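PDB 7ATL: esterase from uncultured bacterium pCosCE1, which hydrolyses carboxylic esters as a family VIII carboxylesterase of beta-lactamase fold and also shows promiscuous acyltransferase activity. Local coordinates for residues A41-Y46 / K53-E58; T238-F243 / G367-Y372; G269-V274 / S356-T361. One frame throughout, in Å; residues are numbered along the deposited sequence.

Interaction 1 (A41-Y46 / K53-E58); sequences ANASGY and KPMVRE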
loop_
_atom_site.group_PDB
_atom_site.type_symbol
_atom_site.label_atom_id
_atom_site.label_comp_id
_atom_site.label_asym_id
_atom_site.label_seq_id
_atom_site.Cartn_x
_atom_site.Cartn_y
_atom_site.Cartn_z
ATOM N N ALA A 41 -6.307 9.429 18.223
ATOM C CA ALA A 41 -7.208 9.315 17.048
ATOM C C ALA A 41 -7.695 10.705 16.644
ATOM O O ALA A 41 -8.369 11.324 17.463
ATOM C CB ALA A 41 -8.394 8.442 17.372
ATOM N N ASN A 42 -7.425 11.170 15.424
ATOM C CA ASN A 42 -7.827 12.548 15.047
ATOM C C ASN A 42 -8.070 12.698 13.545
ATOM O O ASN A 42 -7.162 12.398 12.769
ATOM C CB ASN A 42 -6.795 13.563 15.529
ATOM C CG ASN A 42 -7.382 14.953 15.570
ATOM O OD1 ASN A 42 -8.543 15.127 15.940
ATOM N ND2 ASN A 42 -6.601 15.931 15.154
ATOM N N ALA A 43 -9.250 13.211 13.185
ATOM C CA ALA A 43 -9.607 13.720 11.838
ATOM C C ALA A 43 -9.327 15.222 11.795
ATOM O O ALA A 43 -9.822 15.900 12.678
ATOM C CB ALA A 43 -11.060 13.432 11.574
ATOM N N SER A 44 -8.568 15.724 10.822
ATOM C CA SER A 44 -8.273 17.173 10.667
ATOM C C SER A 44 -8.700 17.643 9.272
ATOM O O SER A 44 -8.626 16.830 8.332
ATOM C CB SER A 44 -6.800 17.448 10.862
ATOM O OG SER A 44 -6.325 17.027 12.131
ATOM N N GLY A 45 -9.058 18.920 9.124
ATOM C CA GLY A 45 -9.326 19.545 7.817
ATOM C C GLY A 45 -10.549 18.936 7.142
ATOM O O GLY A 45 -11.414 18.381 7.844
ATOM N N TYR A 46 -10.584 18.970 5.809
ATOM C CA TYR A 46 -11.786 18.629 4.997
ATOM C C TYR A 46 -11.595 17.315 4.217
ATOM O O TYR A 46 -10.527 17.041 3.659
ATOM C CB TYR A 46 -12.122 19.790 4.054
ATOM C CG TYR A 46 -12.463 21.124 4.693
ATOM C CD1 TYR A 46 -13.624 21.292 5.442
ATOM C CD2 TYR A 46 -11.667 22.245 4.486
ATOM C CE1 TYR A 46 -13.960 22.515 6.001
ATOM C CE2 TYR A 46 -11.987 23.475 5.037
ATOM C CZ TYR A 46 -13.136 23.604 5.798
ATOM O OH TYR A 46 -13.469 24.813 6.321
ATOM N N LYS A 53 -16.858 20.033 3.643
ATOM C CA LYS A 53 -17.240 18.812 4.405
ATOM C C LYS A 53 -16.080 18.456 5.337
ATOM O O LYS A 53 -14.983 18.134 4.882
ATOM C CB LYS A 53 -17.609 17.650 3.480
ATOM C CG LYS A 53 -18.308 16.494 4.185
ATOM C CD LYS A 53 -18.536 15.293 3.288
ATOM C CE LYS A 53 -19.481 15.566 2.134
ATOM N NZ LYS A 53 -20.184 14.339 1.680
ATOM N N PRO A 54 -16.261 18.526 6.674
ATOM C CA PRO A 54 -15.164 18.239 7.593
ATOM C C PRO A 54 -14.743 16.769 7.442
ATOM O O PRO A 54 -15.606 15.882 7.260
ATOM C CB PRO A 54 -15.773 18.547 8.970
ATOM C CG PRO A 54 -17.241 18.244 8.777
ATOM C CD PRO A 54 -17.527 18.771 7.385
ATOM N N MET A 55 -13.434 16.536 7.488
ATOM C CA MET A 55 -12.864 15.170 7.618
ATOM C C MET A 55 -13.328 14.605 8.964
ATOM O O MET A 55 -13.249 15.346 9.957
ATOM C CB MET A 55 -11.331 15.196 7.573
ATOM C CG MET A 55 -10.698 13.790 7.498
ATOM S SD MET A 55 -10.885 12.946 5.897
ATOM C CE MET A 55 -9.576 13.789 5.006
ATOM N N VAL A 56 -13.822 13.375 8.974
ATOM C CA VAL A 56 -14.184 12.637 10.206
ATOM C C VAL A 56 -13.374 11.325 10.234
ATOM O O VAL A 56 -12.788 10.931 9.194
ATOM C CB VAL A 56 -15.711 12.400 10.305
ATOM C CG1 VAL A 56 -16.503 13.707 10.301
ATOM C CG2 VAL A 56 -16.235 11.443 9.247
ATOM N N ARG A 57 -13.342 10.665 11.399
ATOM C CA ARG A 57 -12.529 9.457 11.665
ATOM C C ARG A 57 -12.958 8.334 10.716
ATOM O O ARG A 57 -12.073 7.591 10.242
ATOM C CB ARG A 57 -12.695 9.060 13.131
ATOM C CG ARG A 57 -11.737 7.967 13.582
ATOM C CD ARG A 57 -12.056 7.491 14.979
ATOM N NE ARG A 57 -11.302 6.298 15.326
ATOM C CZ ARG A 57 -10.855 6.008 16.541
ATOM N NH1 ARG A 57 -11.061 6.835 17.555
ATOM N NH2 ARG A 57 -10.171 4.897 16.745
ATOM N N GLU A 58 -14.264 8.243 10.434
ATOM C CA GLU A 58 -14.898 7.181 9.594
ATOM C C GLU A 58 -14.743 7.491 8.093
ATOM O O GLU A 58 -15.134 6.625 7.288
ATOM C CB GLU A 58 -16.397 7.026 9.889
ATOM C CG GLU A 58 -16.734 6.828 11.360
ATOM C CD GLU A 58 -16.761 8.092 12.210
ATOM O OE1 GLU A 58 -17.185 9.145 11.687
ATOM O OE2 GLU A 58 -16.340 8.016 13.387
#
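Residues 41-46 and 53-57 run nearly antiparallel, 165° apart end to end, and come closest where Tyr46 faces Pro54 as a non-hydrogen-bonded antiparallel pair, CA to CA 4.3 Å. One backbone hydrogen bond joins them: Met55 N gives to Gly45 O at 2.8 Å, in the carbonyl plane and on a lone pair. Gly45, at positive phi (65°), forms the corner where the strand changes direction. Tyr46 points away overall, yet its ring has Lys53 O at the edge, in plane. Met55 points toward strand 37-44. Its CG is anti to the backbone N, and the chain bends at chi2 and chi3. This puts CG 4.1 Å from Ala43 CB and lets CE reach the carbonyl of Tyr46. Ala43 CB also rests on the backbone of Met55 and Val56. Arg57 is extended from CG to NE, and Ala41 CB lies over one face of its guanidinium, offset toward the rim. The NH2 of that group forms a salt bridge with Asp272. Met55 and Arg57 also touch strand 27-34. Segment 53-58 thus runs back antiparallel beside strand 37-44, an outermost strand of the antiparallel sheet in this beta-lactamase fold.

Interaction 2 (T238-F243 / G367-Y372); sequences TLPEGF and GMSGRY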
loop_
_atom_site.group_PDB
_atom_site.type_symbol
_atom_site.label_atom_id
_atom_site.label_comp_id
_atom_site.label_asym_id
_atom_site.label_seq_id
_atom_site.Cartn_x
_atom_site.Cartn_y
_atom_site.Cartn_z
ATOM N N THR A 238 3.288 14.060 -12.453
ATOM C CA THR A 238 4.746 13.767 -12.349
ATOM C C THR A 238 5.009 13.217 -10.940
ATOM O O THR A 238 4.651 13.872 -9.949
ATOM C CB THR A 238 5.618 14.977 -12.730
ATOM O OG1 THR A 238 5.096 15.538 -13.928
ATOM C CG2 THR A 238 7.073 14.624 -12.973
ATOM N N LEU A 239 5.549 12.009 -10.849
ATOM C CA LEU A 239 5.905 11.425 -9.537
ATOM C C LEU A 239 7.116 12.184 -9.012
ATOM O O LEU A 239 7.912 12.691 -9.809
ATOM C CB LEU A 239 6.168 9.927 -9.708
ATOM C CG LEU A 239 4.900 9.114 -9.943
ATOM C CD1 LEU A 239 5.172 7.851 -10.749
ATOM C CD2 LEU A 239 4.239 8.798 -8.615
ATOM N N PRO A 240 7.265 12.330 -7.677
ATOM C CA PRO A 240 8.473 12.934 -7.111
ATOM C C PRO A 240 9.707 12.130 -7.553
ATOM O O PRO A 240 9.570 10.936 -7.819
ATOM C CB PRO A 240 8.262 12.905 -5.591
ATOM C CG PRO A 240 7.073 11.986 -5.358
ATOM C CD PRO A 240 6.293 11.924 -6.654
ATOM N N GLU A 241 10.859 12.796 -7.656
ATOM C CA GLU A 241 12.117 12.216 -8.206
ATOM C C GLU A 241 12.445 10.901 -7.492
ATOM O O GLU A 241 12.361 10.860 -6.262
ATOM C CB GLU A 241 13.248 13.242 -8.115
ATOM C CG GLU A 241 13.048 14.396 -9.093
ATOM C CD GLU A 241 14.298 15.158 -9.506
ATOM O OE1 GLU A 241 14.234 15.870 -10.542
ATOM O OE2 GLU A 241 15.330 15.034 -8.800
ATOM N N GLY A 242 12.751 9.852 -8.258
ATOM C CA GLY A 242 13.123 8.529 -7.725
ATOM C C GLY A 242 11.942 7.584 -7.617
ATOM O O GLY A 242 12.185 6.387 -7.517
ATOM N N PHE A 243 10.705 8.089 -7.650
ATOM C CA PHE A 243 9.455 7.291 -7.495
ATOM C C PHE A 243 8.963 6.752 -8.853
ATOM O O PHE A 243 8.261 5.737 -8.882
ATOM C CB PHE A 243 8.414 8.125 -6.736
ATOM C CG PHE A 243 8.812 8.448 -5.312
ATOM C CD1 PHE A 243 9.723 9.461 -5.026
ATOM C CD2 PHE A 243 8.301 7.722 -4.241
ATOM C CE1 PHE A 243 10.101 9.741 -3.717
ATOM C CE2 PHE A 243 8.675 8.009 -2.933
ATOM C CZ PHE A 243 9.570 9.018 -2.672
ATOM N N GLY A 367 1.175 13.608 1.491
ATOM C CA GLY A 367 0.870 12.548 2.469
ATOM C C GLY A 367 1.770 11.314 2.361
ATOM O O GLY A 367 1.840 10.546 3.338
ATOM N N MET A 368 2.400 11.074 1.211
ATOM C CA MET A 368 3.168 9.832 0.976
ATOM C C MET A 368 4.643 10.140 1.171
ATOM O O MET A 368 5.304 9.406 1.944
ATOM C CB MET A 368 2.971 9.305 -0.444
ATOM C CG MET A 368 3.910 8.162 -0.779
ATOM S SD MET A 368 3.905 7.703 -2.516
ATOM C CE MET A 368 4.883 9.008 -3.253
ATOM N N SER A 369 5.135 11.131 0.428
ATOM C CA SER A 369 6.584 11.417 0.258
ATOM C C SER A 369 6.941 12.820 0.747
ATOM O O SER A 369 8.121 13.123 0.753
ATOM C CB SER A 369 7.004 11.246 -1.172
ATOM O OG SER A 369 6.222 12.070 -2.023
ATOM N N GLY A 370 5.974 13.638 1.147
ATOM C CA GLY A 370 6.255 15.006 1.619
ATOM C C GLY A 370 6.878 15.016 3.004
ATOM O O GLY A 370 7.329 13.958 3.467
ATOM N N ARG A 371 6.865 16.174 3.662
ATOM C CA ARG A 371 7.357 16.331 5.057
ATOM C C ARG A 371 6.345 15.714 6.044
ATOM O O ARG A 371 6.781 15.218 7.102
ATOM C CB ARG A 371 7.695 17.808 5.305
ATOM C CG ARG A 371 9.017 18.230 4.668
ATOM C CD ARG A 371 9.150 19.720 4.383
ATOM N NE ARG A 371 9.230 20.532 5.602
ATOM C CZ ARG A 371 8.306 21.396 6.049
ATOM N NH1 ARG A 371 8.526 22.053 7.175
ATOM N NH2 ARG A 371 7.177 21.616 5.389
ATOM N N TYR A 372 5.053 15.675 5.697
ATOM C CA TYR A 372 3.952 15.348 6.639
ATOM C C TYR A 372 4.166 13.997 7.300
ATOM O O TYR A 372 4.108 13.919 8.519
ATOM C CB TYR A 372 2.588 15.352 5.955
ATOM C CG TYR A 372 1.427 15.151 6.895
ATOM C CD1 TYR A 372 1.111 16.093 7.862
ATOM C CD2 TYR A 372 0.620 14.034 6.808
ATOM C CE1 TYR A 372 0.018 15.936 8.702
ATOM C CE2 TYR A 372 -0.483 13.869 7.630
ATOM C CZ TYR A 372 -0.789 14.825 8.575
ATOM O OH TYR A 372 -1.866 14.649 9.386
#
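Phe243 and Met368 reach toward each other tip to tip. The Phe243 ring leaves the backbone with CG anti to its carbonyl carbon (chi1 -65°). Met368 comes from the other segment with CG anti to the backbone N, and its chain stays extended until chi3, where it bends at 77°. The bend brings the methyl CE to the ring, 3.8 Å from Phe243 CD2, at an oblique angle. Farther along the same ring, Phe243 CZ lies 3.7 Å from Ser369 CB. The ring thus spans two consecutive residues of the short helix 366-369. Pro240 adds a second point of contact. Its CG stands 3.4 Å from Ser369 OG and 4.3 Å from Met368 CE. Ser369 OG takes the crowded position between backbone N and carbonyl carbon (chi1 56°) and is hydrogen-bonded to Phe365 O, one turn back. The loop side is a type II beta turn from Pro240 to Phe243, closed by Phe243 N to Pro240 O at 3.1 Å. Gly242 holds its third position with positive phi, as is usual in this turn. The turn links strands 235-238 and 246-249 and places Pro240 and Phe243 together against the end of the helix. Pro240 also touches Phe365, which precedes that helix. The side chain of Phe243 lies about 4 Å from a bound pentaethylene glycol, probably from the crystallisation liquor, and about 4 Å from a bound di(hydroxyethyl)ether.

Interaction 3 (G269-V274 / S356-T361); sequences GDADDV and SVVALT
The contact between the two segments is apolar, made by alternate residues of strand 355-361 against the first turn of helix 271-283. Val358 and Leu360 point to the helix. The intervening Ala359 points away. Val274 and Val358 cross obliquely, with Val274 CG1 3.6 Å from Val358 CG2. Each valine has CG1 anti to its backbone N and CG2 anti to its carbonyl carbon. Val358 CG1 also faces Ala271, 4.1 Å from Ala271 CB. Leu360 has CG anti to the carbonyl carbon (chi1 -61°), and its CD1 branch does most of the touching. CD1 lies 3.5 Å from Ala271 CA and 3.8 Å from Ala271 CB, so it packs on the backbone at the helix start as well as on the methyl. A longer approach links the same methyl to Val274 CG2.

The polar interactions belong to the helix end. Asp270 is the N-cap. Its OD1 accepts from Asp273 N at 2.9 Å, with an N-H...O angle of 151°, and the donor lies above the carboxylate plane. Asp270 OD2 forms a salt bridge with Arg205, and the Asp273 carboxylate meets the same loop, accepting from the backbone N of Arg205 and Asn206 and bonding with Thr207 OG1. Positive charge at Asp270, with the helix N-terminus, would be expected to favour its ionised form.

Strand 355-361 runs inside the antiparallel sheet, flanked by strands 27-34 and 345-350. The helix follows strand 268-269 after the single residue Asp270 and packs against the sheet over strands 355-361 and 27-34, where Ala271 also touches Val29 and Leu31.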
loop_
_atom_site.group_PDB
_atom_site.type_symbol
_atom_site.label_atom_id
_atom_site.label_comp_id
_atom_site.label_asym_id
_atom_site.label_seq_id
_atom_site.Cartn_x
_atom_site.Cartn_y
_atom_site.Cartn_z
ATOM N N GLY A 269 -10.875 2.091 1.917
ATOM C CA GLY A 269 -11.017 1.732 3.338
ATOM C C GLY A 269 -10.724 2.888 4.280
ATOM O O GLY A 269 -10.115 3.895 3.845
ATOM N N ASP A 270 -11.137 2.729 5.544
ATOM C CA ASP A 270 -10.964 3.757 6.599
ATOM C C ASP A 270 -9.700 3.447 7.388
ATOM O O ASP A 270 -9.169 2.353 7.256
ATOM C CB ASP A 270 -12.225 3.908 7.453
ATOM C CG ASP A 270 -12.573 2.700 8.286
ATOM O OD1 ASP A 270 -11.709 1.811 8.380
ATOM O OD2 ASP A 270 -13.711 2.668 8.838
ATOM N N ALA A 271 -9.239 4.423 8.153
ATOM C CA ALA A 271 -8.000 4.373 8.954
ATOM C C ALA A 271 -8.089 3.241 9.992
ATOM O O ALA A 271 -7.106 2.497 10.121
ATOM C CB ALA A 271 -7.772 5.733 9.572
ATOM N N ASP A 272 -9.226 3.072 10.673
ATOM C CA ASP A 272 -9.371 2.066 11.763
ATOM C C ASP A 272 -9.218 0.656 11.209
ATOM O O ASP A 272 -8.713 -0.202 11.967
ATOM C CB ASP A 272 -10.697 2.180 12.519
ATOM C CG ASP A 272 -10.632 3.335 13.494
ATOM O OD1 ASP A 272 -10.027 3.144 14.533
ATOM O OD2 ASP A 272 -11.087 4.450 13.149
ATOM N N ASP A 273 -9.672 0.404 9.979
ATOM C CA ASP A 273 -9.505 -0.926 9.338
ATOM C C ASP A 273 -8.004 -1.099 9.093
ATOM O O ASP A 273 -7.484 -2.143 9.419
ATOM C CB ASP A 273 -10.395 -1.116 8.103
ATOM C CG ASP A 273 -11.875 -1.431 8.354
ATOM O OD1 ASP A 273 -12.254 -1.807 9.487
ATOM O OD2 ASP A 273 -12.648 -1.306 7.395
ATOM N N VAL A 274 -7.295 -0.065 8.663
ATOM C CA VAL A 274 -5.829 -0.162 8.393
ATOM C C VAL A 274 -5.086 -0.421 9.709
ATOM O O VAL A 274 -4.091 -1.170 9.691
ATOM C CB VAL A 274 -5.319 1.102 7.675
ATOM C CG1 VAL A 274 -3.803 1.122 7.506
ATOM C CG2 VAL A 274 -6.013 1.281 6.332
ATOM N N SER A 356 1.912 1.222 16.532
ATOM C CA SER A 356 1.421 1.268 15.135
ATOM C C SER A 356 0.941 2.701 14.858
ATOM O O SER A 356 0.340 3.356 15.749
ATOM C CB SER A 356 0.345 0.240 14.875
ATOM O OG SER A 356 0.741 -1.075 15.251
ATOM N N VAL A 357 1.244 3.195 13.668
ATOM C CA VAL A 357 0.873 4.557 13.195
ATOM C C VAL A 357 0.185 4.403 11.845
ATOM O O VAL A 357 0.715 3.715 11.000
ATOM C CB VAL A 357 2.115 5.455 13.109
ATOM C CG1 VAL A 357 1.836 6.793 12.441
ATOM C CG2 VAL A 357 2.707 5.647 14.492
ATOM N N VAL A 358 -0.977 5.006 11.686
ATOM C CA VAL A 358 -1.698 5.110 10.386
ATOM C C VAL A 358 -1.934 6.599 10.107
ATOM O O VAL A 358 -2.516 7.293 10.962
ATOM C CB VAL A 358 -3.018 4.321 10.410
ATOM C CG1 VAL A 358 -3.873 4.668 9.202
ATOM C CG2 VAL A 358 -2.780 2.827 10.487
ATOM N N ALA A 359 -1.491 7.073 8.956
ATOM C CA ALA A 359 -1.597 8.489 8.553
ATOM C C ALA A 359 -2.177 8.556 7.141
ATOM O O ALA A 359 -1.394 8.564 6.173
ATOM C CB ALA A 359 -0.233 9.105 8.634
ATOM N N LEU A 360 -3.504 8.525 7.036
ATOM C CA LEU A 360 -4.231 8.619 5.739
ATOM C C LEU A 360 -4.470 10.089 5.432
ATOM O O LEU A 360 -4.920 10.793 6.335
ATOM C CB LEU A 360 -5.554 7.852 5.843
ATOM C CG LEU A 360 -5.421 6.356 6.150
ATOM C CD1 LEU A 360 -6.740 5.638 5.899
ATOM C CD2 LEU A 360 -4.312 5.694 5.343
ATOM N N THR A 361 -4.138 10.545 4.230
ATOM C CA THR A 361 -4.483 11.915 3.755
ATOM C C THR A 361 -5.153 11.827 2.387
ATOM O O THR A 361 -5.147 10.771 1.764
ATOM C CB THR A 361 -3.296 12.898 3.710
ATOM O OG1 THR A 361 -2.689 12.903 2.420
ATOM C CG2 THR A 361 -2.243 12.632 4.765
#

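In the fold
Interactions 1 and 3 lie on the same side of the molecule, with centres 12 Å apart, and both reach the seven-stranded sheet. They are tied directly by a salt bridge, Arg57 NH2 to Asp272 OD1 at 2.8 Å. Interaction 2 lies farther off, its centre 23 Å from that of interaction 1 and 19 Å from that of interaction 3. It still touches interaction 3: Tyr372 CE2 packs 3.6 Å from Thr361 CG2. The chain segments of interaction 3 both fall between 238-243 and 367-372. Met368 of interaction 2 lies near, without touching, the Ser65, Lys68 and Tyr123 pattern, which probably marks the active site, as in related serine enzymes.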